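Local coordinates for protein tyrosyl-DNA phosphodiesterase 2 (Danio rerio, PDB 4F1H) that belongs to the endonuclease/exonuclease/phosphatase family of the DNase I-like clan and is held here in complex with a short DNA strand and magnesium, at residues R156-V160 and R204-I208; L131-L135 and N162-P167. One frame throughout, in Å; residues are numbered along the deposited sequence.

Contact 1 (R156-V160 and R204-I208); sequences RDAEV and RFDRI. With nucleotides of chain A.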
loop_
_atom_site.group_PDB
_atom_site.type_symbol
_atom_site.label_atom_id
_atom_site.label_comp_id
_atom_site.label_asym_id
_atom_site.label_seq_id
_atom_site.Cartn_x
_atom_site.Cartn_y
_atom_site.Cartn_z
ATOM N N ARG B 156 0.818 3.602 -6.949
ATOM C CA ARG B 156 2.151 3.539 -6.332
ATOM C C ARG B 156 2.087 2.380 -5.325
ATOM O O ARG B 156 1.003 2.111 -4.780
ATOM C CB ARG B 156 2.362 4.852 -5.591
ATOM C CG ARG B 156 2.793 6.000 -6.462
ATOM C CD ARG B 156 1.700 6.512 -7.396
ATOM N NE ARG B 156 2.235 7.617 -8.181
ATOM C CZ ARG B 156 1.580 8.287 -9.121
ATOM N NH1 ARG B 156 0.310 7.976 -9.487
ATOM N NH2 ARG B 156 2.225 9.288 -9.706
ATOM N N ASP B 157 3.205 1.678 -5.090
ATOM C CA ASP B 157 3.201 0.513 -4.183
ATOM C C ASP B 157 2.568 0.809 -2.835
ATOM O O ASP B 157 1.846 -0.040 -2.278
ATOM C CB ASP B 157 4.610 -0.013 -3.891
ATOM C CG ASP B 157 5.288 -0.597 -5.097
ATOM O OD1 ASP B 157 4.631 -0.800 -6.143
ATOM O OD2 ASP B 157 6.501 -0.865 -4.987
ATOM N N ALA B 158 2.875 1.980 -2.272
ATOM C CA ALA B 158 2.301 2.273 -0.966
ATOM C C ALA B 158 0.782 2.428 -0.966
ATOM O O ALA B 158 0.117 2.183 0.047
ATOM C CB ALA B 158 2.954 3.482 -0.383
ATOM N N GLU B 159 0.212 2.827 -2.099
ATOM C CA GLU B 159 -1.237 3.000 -2.144
ATOM C C GLU B 159 -1.955 1.677 -1.962
ATOM O O GLU B 159 -3.039 1.625 -1.366
ATOM C CB GLU B 159 -1.654 3.681 -3.456
ATOM C CG GLU B 159 -1.164 5.105 -3.508
ATOM C CD GLU B 159 -1.348 5.826 -4.845
ATOM O OE1 GLU B 159 -1.675 5.186 -5.880
ATOM O OE2 GLU B 159 -1.136 7.067 -4.863
ATOM N N VAL B 160 -1.347 0.601 -2.476
ATOM C CA VAL B 160 -1.878 -0.731 -2.287
ATOM C C VAL B 160 -1.702 -1.181 -0.819
ATOM O O VAL B 160 -2.656 -1.657 -0.198
ATOM C CB VAL B 160 -1.197 -1.727 -3.236
ATOM C CG1 VAL B 160 -1.779 -3.101 -3.044
ATOM C CG2 VAL B 160 -1.420 -1.242 -4.679
ATOM N N ARG B 204 5.237 1.919 -12.129
ATOM C CA ARG B 204 4.568 0.671 -12.503
ATOM C C ARG B 204 3.055 0.902 -12.396
ATOM O O ARG B 204 2.406 0.449 -11.469
ATOM C CB ARG B 204 5.022 -0.497 -11.618
ATOM C CG ARG B 204 4.508 -1.876 -12.131
ATOM C CD ARG B 204 5.161 -3.044 -11.397
ATOM N NE ARG B 204 4.659 -3.207 -10.019
ATOM C CZ ARG B 204 3.597 -3.932 -9.670
ATOM N NH1 ARG B 204 2.845 -4.542 -10.596
ATOM N NH2 ARG B 204 3.267 -4.035 -8.398
ATOM N N PHE B 205 2.512 1.627 -13.366
ATOM C CA PHE B 205 1.096 2.050 -13.333
ATOM C C PHE B 205 0.177 0.949 -13.856
ATOM O O PHE B 205 -0.976 0.832 -13.422
ATOM C CB PHE B 205 0.912 3.311 -14.213
ATOM C CG PHE B 205 1.445 4.590 -13.595
ATOM C CD1 PHE B 205 1.627 4.710 -12.206
ATOM C CD2 PHE B 205 1.737 5.678 -14.415
ATOM C CE1 PHE B 205 2.113 5.932 -11.664
ATOM C CE2 PHE B 205 2.218 6.862 -13.884
ATOM C CZ PHE B 205 2.389 6.985 -12.493
ATOM N N ASP B 206 0.686 0.153 -14.801
ATOM C CA ASP B 206 -0.136 -0.842 -15.450
ATOM C C ASP B 206 0.072 -2.143 -14.726
ATOM O O ASP B 206 1.218 -2.607 -14.589
ATOM C CB ASP B 206 0.302 -0.901 -16.908
ATOM C CG ASP B 206 0.092 0.450 -17.578
ATOM O OD1 ASP B 206 -1.084 0.756 -17.940
ATOM O OD2 ASP B 206 1.044 1.265 -17.660
ATOM N N ARG B 207 -1.031 -2.720 -14.240
ATOM C CA ARG B 207 -0.971 -3.902 -13.386
ATOM C C ARG B 207 -2.077 -4.869 -13.710
ATOM O O ARG B 207 -3.131 -4.470 -14.215
ATOM C CB ARG B 207 -1.063 -3.537 -11.884
ATOM C CG ARG B 207 -0.051 -2.461 -11.432
ATOM C CD ARG B 207 -0.061 -2.274 -9.907
ATOM N NE ARG B 207 0.966 -1.290 -9.587
ATOM C CZ ARG B 207 1.522 -1.103 -8.386
ATOM N NH1 ARG B 207 1.133 -1.815 -7.328
ATOM N NH2 ARG B 207 2.481 -0.184 -8.257
ATOM N N ILE B 208 -1.823 -6.144 -13.426
ATOM C CA ILE B 208 -2.802 -7.221 -13.636
ATOM C C ILE B 208 -3.026 -7.916 -12.308
ATOM O O ILE B 208 -2.041 -8.328 -11.639
ATOM C CB ILE B 208 -2.258 -8.283 -14.607
ATOM C CG1 ILE B 208 -1.816 -7.616 -15.915
ATOM C CG2 ILE B 208 -3.274 -9.385 -14.843
ATOM C CD1 ILE B 208 -1.006 -8.568 -16.821
ATOM P P DG A 2 1.722 11.881 -12.593
ATOM O OP1 DG A 2 1.414 10.524 -12.065
ATOM O OP2 DG A 2 1.086 13.106 -11.979
ATOM O "O5'" DG A 2 3.285 12.199 -12.469
ATOM C "C5'" DG A 2 4.185 11.280 -13.081
ATOM C "C4'" DG A 2 5.448 11.298 -12.244
ATOM O "O4'" DG A 2 6.170 12.535 -12.524
ATOM C "C3'" DG A 2 5.277 11.217 -10.735
ATOM O "O3'" DG A 2 6.208 10.204 -10.339
ATOM C "C2'" DG A 2 5.718 12.600 -10.245
ATOM C "C1'" DG A 2 6.741 12.975 -11.311
ATOM N N9 DG A 2 6.964 14.405 -11.490
ATOM C C8 DG A 2 6.038 15.393 -11.835
ATOM N N7 DG A 2 6.590 16.600 -11.932
ATOM C C5 DG A 2 7.954 16.364 -11.621
ATOM C C6 DG A 2 9.060 17.260 -11.538
ATOM O O6 DG A 2 9.051 18.472 -11.750
ATOM N N1 DG A 2 10.258 16.628 -11.200
ATOM C C2 DG A 2 10.369 15.266 -10.983
ATOM N N2 DG A 2 11.587 14.791 -10.661
ATOM N N3 DG A 2 9.341 14.420 -11.027
ATOM C C4 DG A 2 8.182 15.031 -11.376
ATOM P P DC A 3 6.150 9.531 -8.877
ATOM O OP1 DC A 3 4.770 9.116 -8.594
ATOM O OP2 DC A 3 6.875 10.423 -7.907
ATOM O "O5'" DC A 3 7.053 8.243 -9.098
ATOM C "C5'" DC A 3 8.346 8.458 -9.721
ATOM C "C4'" DC A 3 9.018 7.113 -9.785
ATOM O "O4'" DC A 3 10.282 7.206 -10.542
ATOM C "C3'" DC A 3 9.334 6.491 -8.430
ATOM O "O3'" DC A 3 8.889 5.138 -8.504
ATOM C "C2'" DC A 3 10.865 6.639 -8.336
ATOM C "C1'" DC A 3 11.273 6.498 -9.801
ATOM N N1 DC A 3 12.528 7.193 -10.186
ATOM C C2 DC A 3 13.485 6.459 -10.903
ATOM O O2 DC A 3 13.280 5.259 -11.151
ATOM N N3 DC A 3 14.629 7.100 -11.280
ATOM C C4 DC A 3 14.797 8.394 -10.965
ATOM N N4 DC A 3 15.942 8.975 -11.359
ATOM C C5 DC A 3 13.820 9.155 -10.237
ATOM C C6 DC A 3 12.696 8.515 -9.876
HETATM O O HOH W 1 6.253 -1.713 -8.049
HETATM O O HOH W 2 2.314 -2.973 -4.686
#
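Part of the DNA phosphate-binding site lies where the N-cap of helix 157-161 meets the start of strand 202-211: Arg156 binds two consecutive phosphates there, and Phe205 packs beside them. Three hydrogen bonds to the phosphates come from the Arg156 guanidinium. Its NE donates to OP1 of DC3 of chain A at 3.0 Å, and its NH2 reaches both OP1 of DC3 and OP1 of DG2 of chain A at 2.8 Å each, so one guanidinium bridges neighbouring phosphates along its edge. Phe205 CE1 lies over one face of that guanidinium, 3.5 Å from Arg156 NH1, while Phe205 CZ approaches OP1 of DG2 to 3.7 Å; a magnesium ion lies about 8 Å from the Phe205 side chain. Arg156 is also the N-cap residue of the helix, its backbone N hydrogen-bonded to Glu159 OE1 at 3.1 Å. In this DNase I-like fold, strand 202-211 runs antiparallel to strand 145-150 in one of the chain's two mixed sheets, and the short helix follows the loop that leaves strand 145-150. Helix and strand are joined by a salt bridge from Arg207 NH2 to Asp157 OD1 at 3.1 Å. The nearly extended Arg207 side chain is steadied by its NE, which donates a hydrogen bond to Arg204 O at 2.9 Å, and its NH1 lies 3.7 Å from Val160 CG2. A water molecule donates to Asp157 OD1 at 2.7 Å and accepts from Arg204 NE at 2.9 Å, linking Arg204 to the same carboxylate, although the salt-bridge partner of Arg204 NH1 is Asp172, outside the two segments.

Contact 2 (L131-L135 and N162-P167); sequences LRVVL and NVGGLP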
loop_
_atom_site.group_PDB
_atom_site.type_symbol
_atom_site.label_atom_id
_atom_site.label_comp_id
_atom_site.label_asym_id
_atom_site.label_seq_id
_atom_site.Cartn_x
_atom_site.Cartn_y
_atom_site.Cartn_z
ATOM N N LEU B 131 -9.681 1.859 -6.146
ATOM C CA LEU B 131 -9.029 0.576 -5.969
ATOM C C LEU B 131 -9.833 -0.299 -5.012
ATOM O O LEU B 131 -9.992 -1.502 -5.242
ATOM C CB LEU B 131 -7.597 0.742 -5.454
ATOM C CG LEU B 131 -6.919 -0.561 -5.071
ATOM C CD1 LEU B 131 -6.588 -1.430 -6.331
ATOM C CD2 LEU B 131 -5.606 -0.160 -4.382
ATOM N N ARG B 132 -10.381 0.300 -3.946
ATOM C CA ARG B 132 -11.188 -0.526 -3.034
ATOM C C ARG B 132 -12.390 -1.151 -3.736
ATOM O O ARG B 132 -12.691 -2.336 -3.501
ATOM C CB ARG B 132 -11.673 0.307 -1.843
ATOM C CG ARG B 132 -10.573 0.679 -0.896
ATOM C CD ARG B 132 -11.203 1.490 0.239
ATOM N NE ARG B 132 -10.164 2.087 1.065
ATOM C CZ ARG B 132 -9.532 1.435 2.033
ATOM N NH1 ARG B 132 -9.852 0.168 2.300
ATOM N NH2 ARG B 132 -8.588 2.053 2.739
ATOM N N VAL B 133 -13.039 -0.390 -4.621
ATOM C CA VAL B 133 -14.179 -0.902 -5.399
ATOM C C VAL B 133 -13.726 -2.051 -6.303
ATOM O O VAL B 133 -14.401 -3.096 -6.368
ATOM C CB VAL B 133 -14.873 0.204 -6.214
ATOM C CG1 VAL B 133 -15.900 -0.397 -7.195
ATOM C CG2 VAL B 133 -15.549 1.191 -5.286
ATOM N N VAL B 134 -12.567 -1.883 -6.963
ATOM C CA VAL B 134 -12.031 -2.959 -7.817
ATOM C C VAL B 134 -11.766 -4.239 -7.048
ATOM O O VAL B 134 -12.197 -5.318 -7.461
ATOM C CB VAL B 134 -10.738 -2.539 -8.553
ATOM C CG1 VAL B 134 -10.118 -3.732 -9.308
ATOM C CG2 VAL B 134 -11.042 -1.386 -9.518
ATOM N N LEU B 135 -11.077 -4.115 -5.909
ATOM C CA LEU B 135 -10.690 -5.311 -5.166
ATOM C C LEU B 135 -11.921 -6.000 -4.577
ATOM O O LEU B 135 -11.974 -7.243 -4.525
ATOM C CB LEU B 135 -9.623 -4.996 -4.099
ATOM C CG LEU B 135 -8.315 -4.395 -4.625
ATOM C CD1 LEU B 135 -7.463 -3.952 -3.422
ATOM C CD2 LEU B 135 -7.543 -5.408 -5.509
ATOM N N ASN B 162 -1.507 0.713 1.675
ATOM C CA ASN B 162 -2.397 1.592 2.448
ATOM C C ASN B 162 -3.915 1.364 2.303
ATOM O O ASN B 162 -4.704 2.116 2.896
ATOM C CB ASN B 162 -2.012 3.080 2.265
ATOM C CG ASN B 162 -0.609 3.386 2.803
ATOM O OD1 ASN B 162 -0.135 2.705 3.714
ATOM N ND2 ASN B 162 0.069 4.379 2.223
ATOM N N VAL B 163 -4.323 0.329 1.553
ATOM C CA VAL B 163 -5.722 -0.153 1.614
ATOM C C VAL B 163 -5.755 -1.532 2.230
ATOM O O VAL B 163 -6.782 -2.217 2.213
ATOM C CB VAL B 163 -6.440 -0.211 0.254
ATOM C CG1 VAL B 163 -6.376 1.113 -0.382
ATOM C CG2 VAL B 163 -5.829 -1.292 -0.678
ATOM N N GLY B 164 -4.620 -1.947 2.774
ATOM C CA GLY B 164 -4.559 -3.252 3.380
ATOM C C GLY B 164 -3.985 -4.352 2.519
ATOM O O GLY B 164 -4.033 -5.529 2.897
ATOM N N GLY B 165 -3.434 -3.983 1.367
ATOM C CA GLY B 165 -2.862 -4.980 0.477
ATOM C C GLY B 165 -3.955 -5.657 -0.348
ATOM O O GLY B 165 -5.153 -5.339 -0.218
ATOM N N LEU B 166 -3.536 -6.575 -1.218
ATOM C CA LEU B 166 -4.482 -7.332 -2.031
ATOM C C LEU B 166 -5.158 -8.363 -1.139
ATOM O O LEU B 166 -4.530 -8.909 -0.243
ATOM C CB LEU B 166 -3.764 -8.050 -3.181
ATOM C CG LEU B 166 -2.995 -7.145 -4.143
ATOM C CD1 LEU B 166 -2.324 -7.984 -5.210
ATOM C CD2 LEU B 166 -3.963 -6.155 -4.768
ATOM N N PRO B 167 -6.444 -8.628 -1.386
ATOM C CA PRO B 167 -7.182 -9.615 -0.580
ATOM C C PRO B 167 -6.647 -11.019 -0.759
ATOM O O PRO B 167 -6.038 -11.338 -1.775
ATOM C CB PRO B 167 -8.593 -9.574 -1.170
ATOM C CG PRO B 167 -8.674 -8.326 -1.980
ATOM C CD PRO B 167 -7.280 -8.031 -2.442
#
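Leu131 and Leu135, one turn apart on helix 124-140, point toward the loop 162-167 and meet it with different rotamers. In Leu131 the tp conformation brings CD2 to 3.9 Å from Val163 CG2. In Leu135, which is mt, CD1 lies 4.2 Å from Val163 CG2, and CD2 makes the closest approaches to Leu166 (CD2, 3.7 Å) and Pro167 (CD, 4.0 Å), which CD1 also neighbours. Val163, with chi1 at m, thus touches both leucines. The CA-to-CB bond of Arg132 points sideways to the loop, but the side chain bends at its end (chi4 -82°) and comes nearer, laying one guanidinium face over Val163 (CZ to CB 3.9 Å). Gly164, at positive phi, is the C-prime residue of the Schellman motif that ends helix 157-161, after which the chain runs alongside 131-135 in the same direction. Leu131 and Leu166 also both touch Phe209 of strand 202-211. Leucine, valine and proline packing, with the arginine face over Val163, makes the contact depend on close-fitting apolar surface, without directional bonds between the segments.

From the N terminus, the chain reaches 131-135 on helix 124-140, passes through strand 145-150 and comes back at 162-167, where contact 2 closes a loop of 26 intervening residues. Within that loop lies 156-160, whose partner 204-208 comes only after the end of contact 2, so contact 1 closes a longer loop, with 43 residues between its segments, and the two contacts cross. Contact 1 ties helix 157-161 to strand 202-211, and contact 2 ties the loop following that helix to helix 124-140. Their centres are about 11 Å apart and they touch: Val160 O and Gly165 N, 2.9 Å apart, probably form a hydrogen bond, and Val160 CG1 packs against Leu166 CD2 at 4.1 Å.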